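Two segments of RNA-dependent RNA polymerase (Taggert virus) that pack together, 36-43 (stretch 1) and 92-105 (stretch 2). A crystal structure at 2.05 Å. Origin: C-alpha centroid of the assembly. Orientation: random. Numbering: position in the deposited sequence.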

# COMPACT_ATOMS: atom_id res chain seq x y z
N MET A 36 -6.39 -12.17 7.84
CA MET A 36 -5.33 -11.91 8.81
C MET A 36 -4.19 -12.93 8.67
O MET A 36 -3.86 -13.69 9.58
N ASP A 37 -3.59 -12.93 7.48
CA ASP A 37 -2.39 -13.71 7.20
C ASP A 37 -1.27 -12.78 6.77
O ASP A 37 -1.42 -11.55 6.74
N GLY A 38 -0.13 -13.37 6.42
CA GLY A 38 1.00 -12.61 5.93
C GLY A 38 0.85 -12.04 4.53
O GLY A 38 1.76 -11.35 4.07
N ASN A 39 -0.26 -12.31 3.85
CA ASN A 39 -0.51 -11.78 2.51
C ASN A 39 -1.39 -10.54 2.52
O ASN A 39 -1.78 -10.06 1.45
N CYS A 40 -1.69 -10.00 3.71
CA CYS A 40 -2.71 -8.97 3.85
C CYS A 40 -2.40 -7.71 3.05
O CYS A 40 -3.32 -7.02 2.60
N LEU A 41 -1.12 -7.36 2.90
CA LEU A 41 -0.79 -6.21 2.06
C LEU A 41 -1.27 -6.44 0.63
O LEU A 41 -1.90 -5.56 0.03
N TYR A 42 -0.99 -7.62 0.08
CA TYR A 42 -1.37 -7.92 -1.30
C TYR A 42 -2.87 -8.09 -1.45
O TYR A 42 -3.43 -7.74 -2.49
N HIS A 43 -3.54 -8.63 -0.43
CA HIS A 43 -5.00 -8.66 -0.42
C HIS A 43 -5.57 -7.25 -0.54
O HIS A 43 -6.46 -6.99 -1.36
N ARG A 92 13.33 -13.20 -0.12
CA ARG A 92 12.56 -13.02 1.10
C ARG A 92 11.08 -12.76 0.81
O ARG A 92 10.22 -13.46 1.35
N ILE A 93 10.78 -11.76 -0.02
CA ILE A 93 9.39 -11.35 -0.20
C ILE A 93 8.59 -12.39 -0.99
O ILE A 93 7.36 -12.40 -0.90
N MET A 94 9.25 -13.26 -1.74
CA MET A 94 8.56 -14.30 -2.48
C MET A 94 8.24 -15.52 -1.62
O MET A 94 7.64 -16.47 -2.13
N LYS A 95 8.62 -15.51 -0.35
CA LYS A 95 8.23 -16.59 0.54
C LYS A 95 6.72 -16.57 0.76
O LYS A 95 6.13 -15.49 0.87
N PRO A 96 6.08 -17.73 0.84
CA PRO A 96 4.64 -17.75 1.11
C PRO A 96 4.33 -17.17 2.47
O PRO A 96 5.04 -17.40 3.45
N ASN A 97 3.25 -16.38 2.53
CA ASN A 97 2.74 -15.75 3.75
C ASN A 97 3.75 -14.80 4.38
O ASN A 97 3.69 -14.54 5.59
N GLU A 98 4.68 -14.26 3.60
CA GLU A 98 5.67 -13.33 4.10
C GLU A 98 5.12 -11.91 4.08
O GLU A 98 4.46 -11.50 3.12
N TRP A 99 5.41 -11.16 5.14
CA TRP A 99 4.85 -9.82 5.31
C TRP A 99 5.29 -8.88 4.19
O TRP A 99 6.48 -8.75 3.92
N GLY A 100 4.31 -8.23 3.55
CA GLY A 100 4.62 -7.13 2.67
C GLY A 100 4.79 -5.82 3.42
O GLY A 100 4.35 -5.67 4.56
N SER A 101 5.46 -4.86 2.78
CA SER A 101 5.80 -3.60 3.44
C SER A 101 5.64 -2.46 2.43
O SER A 101 5.20 -2.66 1.30
N SER A 102 6.03 -1.25 2.85
CA SER A 102 5.84 -0.08 2.01
C SER A 102 6.69 -0.13 0.74
O SER A 102 6.31 0.46 -0.28
N LEU A 103 7.83 -0.82 0.78
CA LEU A 103 8.66 -0.93 -0.42
C LEU A 103 7.96 -1.72 -1.51
O LEU A 103 8.14 -1.43 -2.70
N GLU A 104 7.17 -2.73 -1.13
CA GLU A 104 6.39 -3.46 -2.13
C GLU A 104 5.26 -2.61 -2.69
O GLU A 104 4.92 -2.74 -3.87
N VAL A 105 4.68 -1.74 -1.87
CA VAL A 105 3.74 -0.76 -2.39
C VAL A 105 4.45 0.17 -3.36
O VAL A 105 3.91 0.52 -4.42

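The two stretches bury 565 Å² between them, and waters carry most of the polar traffic across the contact. At the start of stretch 2, Ile93 (chi1 p, chi2 t) is buried and touches stretch 1 only lightly, communicating chiefly through its carbonyl: water 4 donates to Ile93 O (2.6 Å) and to Glu98 O (3.1 Å) and accepts from Tyr42 OH (3.0 Å). Met94, Lys95 and Pro96 make no contact. Asn97 CA lies 4.2 Å from Gly38 CA, the nearest CA pair between the stretches. The Asn97 side chain (chi1 m) leaves sideways, but its end reaches stretch 1, where Asn97 OD1 accepts a weak hydrogen bond from Gly38 N (3.4 Å) and meets Asp37 CB at 3.3 Å. Gly38 CA also makes a CA-H...O contact with Asn97 O (3.3 Å); a CB on Gly38 would clash with that oxygen. Asn39 (chi1 m) links to this segment through water 3, which donates to Asn39 OD1 (3.0 Å) and accepts from Asn97 N (3.2 Å).

Glu98 turns its side chain away and contributes its carbonyl, which shares water 2 with Asn39 OD1. Although the CB of Trp99 (chi1 m) also points away, its indole returns over stretch 1: Gly38 CA sits over one face, 4.0 Å from the centroid of the six-membered ring, while Cys40 SG (chi1 p) approaches the edge, 3.3 Å from Trp99 CZ3. Gly100 leaves room for Leu41 (chi1 t, chi2 p), whose CD2 lies 3.5 Å from Gly100 C and 3.3 Å from Ser101 O. Water 1 accepts from Gly100 N and Leu41 N and donates to Gly38 O. Glu104 (chi1 m) points toward stretch 1, its CG 3.5 Å from Tyr42 OH, and Val105 (chi1 t) closes the apolar end, its CG2 3.6 Å from Leu41 CD1.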

# COMPACT_ATOMS: atom_id res chain seq x y z
CB MET A 36 -5.91 -11.92 10.23
CG MET A 36 -6.52 -10.60 10.67
SD MET A 36 -7.55 -10.77 12.15
CE MET A 36 -9.11 -11.27 11.42
CB ASP A 37 -2.67 -14.79 6.15
CG ASP A 37 -3.32 -14.23 4.89
OD1 ASP A 37 -3.16 -13.03 4.58
OD2 ASP A 37 -4.02 -15.01 4.20
CB ASN A 39 -1.15 -12.86 1.63
CG ASN A 39 -0.31 -14.13 1.54
OD1 ASN A 39 0.90 -14.08 1.33
ND2 ASN A 39 -0.96 -15.27 1.71
CB CYS A 40 -2.88 -8.62 5.33
SG CYS A 40 -1.33 -8.13 6.10
CB LEU A 41 0.71 -5.92 2.07
CG LEU A 41 1.11 -4.81 1.09
CD1 LEU A 41 0.56 -3.46 1.54
CD2 LEU A 41 2.61 -4.74 0.87
CB TYR A 42 -0.62 -9.16 -1.78
CG TYR A 42 0.87 -9.05 -1.58
CD1 TYR A 42 1.61 -8.11 -2.29
CD2 TYR A 42 1.55 -9.87 -0.69
CE1 TYR A 42 2.98 -7.98 -2.12
CE2 TYR A 42 2.92 -9.75 -0.51
CZ TYR A 42 3.63 -8.81 -1.23
OH TYR A 42 4.98 -8.68 -1.06
CB HIS A 43 -5.51 -9.32 0.87
CG HIS A 43 -5.40 -10.81 0.88
ND1 HIS A 43 -6.15 -11.62 0.04
CD2 HIS A 43 -4.66 -11.65 1.64
CE1 HIS A 43 -5.86 -12.88 0.28
NE2 HIS A 43 -4.96 -12.93 1.25
CB ARG A 92 13.14 -11.87 1.92
CG ARG A 92 12.25 -11.46 3.08
CD ARG A 92 12.89 -10.38 3.95
NE ARG A 92 13.13 -9.15 3.20
CZ ARG A 92 12.21 -8.21 3.00
NH1 ARG A 92 10.98 -8.37 3.49
NH2 ARG A 92 12.51 -7.12 2.32
CB ILE A 93 9.30 -9.98 -0.88
CG1 ILE A 93 9.84 -10.05 -2.32
CG2 ILE A 93 10.06 -8.94 -0.07
CD1 ILE A 93 9.22 -9.01 -3.24
CB MET A 94 9.38 -14.72 -3.70
CG MET A 94 9.40 -13.67 -4.80
SD MET A 94 7.76 -13.38 -5.46
CE MET A 94 7.36 -11.77 -4.78
CB LYS A 95 8.96 -16.47 1.88
CG LYS A 95 10.43 -16.83 1.83
CD LYS A 95 11.06 -16.70 3.21
CE LYS A 95 12.23 -17.65 3.39
NZ LYS A 95 13.36 -17.30 2.48
CB PRO A 96 4.28 -19.24 1.04
CG PRO A 96 5.40 -19.87 0.26
CD PRO A 96 6.62 -19.08 0.61
CB ASN A 97 2.30 -16.80 4.78
CG ASN A 97 0.85 -17.18 4.63
OD1 ASN A 97 -0.05 -16.39 4.94
ND2 ASN A 97 0.60 -18.39 4.16
CB GLU A 98 6.95 -13.42 3.27
CG GLU A 98 8.07 -12.49 3.73
CD GLU A 98 8.76 -12.97 5.00
OE1 GLU A 98 8.48 -14.10 5.46
OE2 GLU A 98 9.58 -12.20 5.54
CB TRP A 99 5.28 -9.25 6.66
CG TRP A 99 4.60 -9.88 7.83
CD1 TRP A 99 5.18 -10.66 8.78
CD2 TRP A 99 3.22 -9.78 8.17
NE1 TRP A 99 4.24 -11.06 9.70
CE2 TRP A 99 3.02 -10.53 9.35
CE3 TRP A 99 2.12 -9.14 7.59
CZ2 TRP A 99 1.78 -10.64 9.96
CZ3 TRP A 99 0.89 -9.25 8.20
CH2 TRP A 99 0.73 -10.00 9.37
CB SER A 101 7.23 -3.66 4.02
OG SER A 101 8.20 -3.65 2.98
CB SER A 102 6.16 1.19 2.81
OG SER A 102 7.54 1.28 3.11
CB LEU A 103 10.01 -1.56 -0.08
CG LEU A 103 10.94 -1.82 -1.26
CD1 LEU A 103 11.20 -0.54 -2.04
CD2 LEU A 103 12.25 -2.44 -0.79
CB GLU A 104 5.84 -4.75 -1.52
CG GLU A 104 6.90 -5.81 -1.20
CD GLU A 104 7.80 -5.42 -0.04
OE1 GLU A 104 8.92 -4.94 -0.29
OE2 GLU A 104 7.38 -5.59 1.12
CB VAL A 105 3.08 0.03 -1.24
CG1 VAL A 105 2.18 1.12 -1.81
CG2 VAL A 105 2.31 -0.89 -0.32
O HOH W 1 1.28 -8.60 3.75
O HOH W 2 2.95 -12.89 0.96
O HOH W 3 2.57 -15.74 -0.56
O HOH W 4 6.26 -10.73 0.75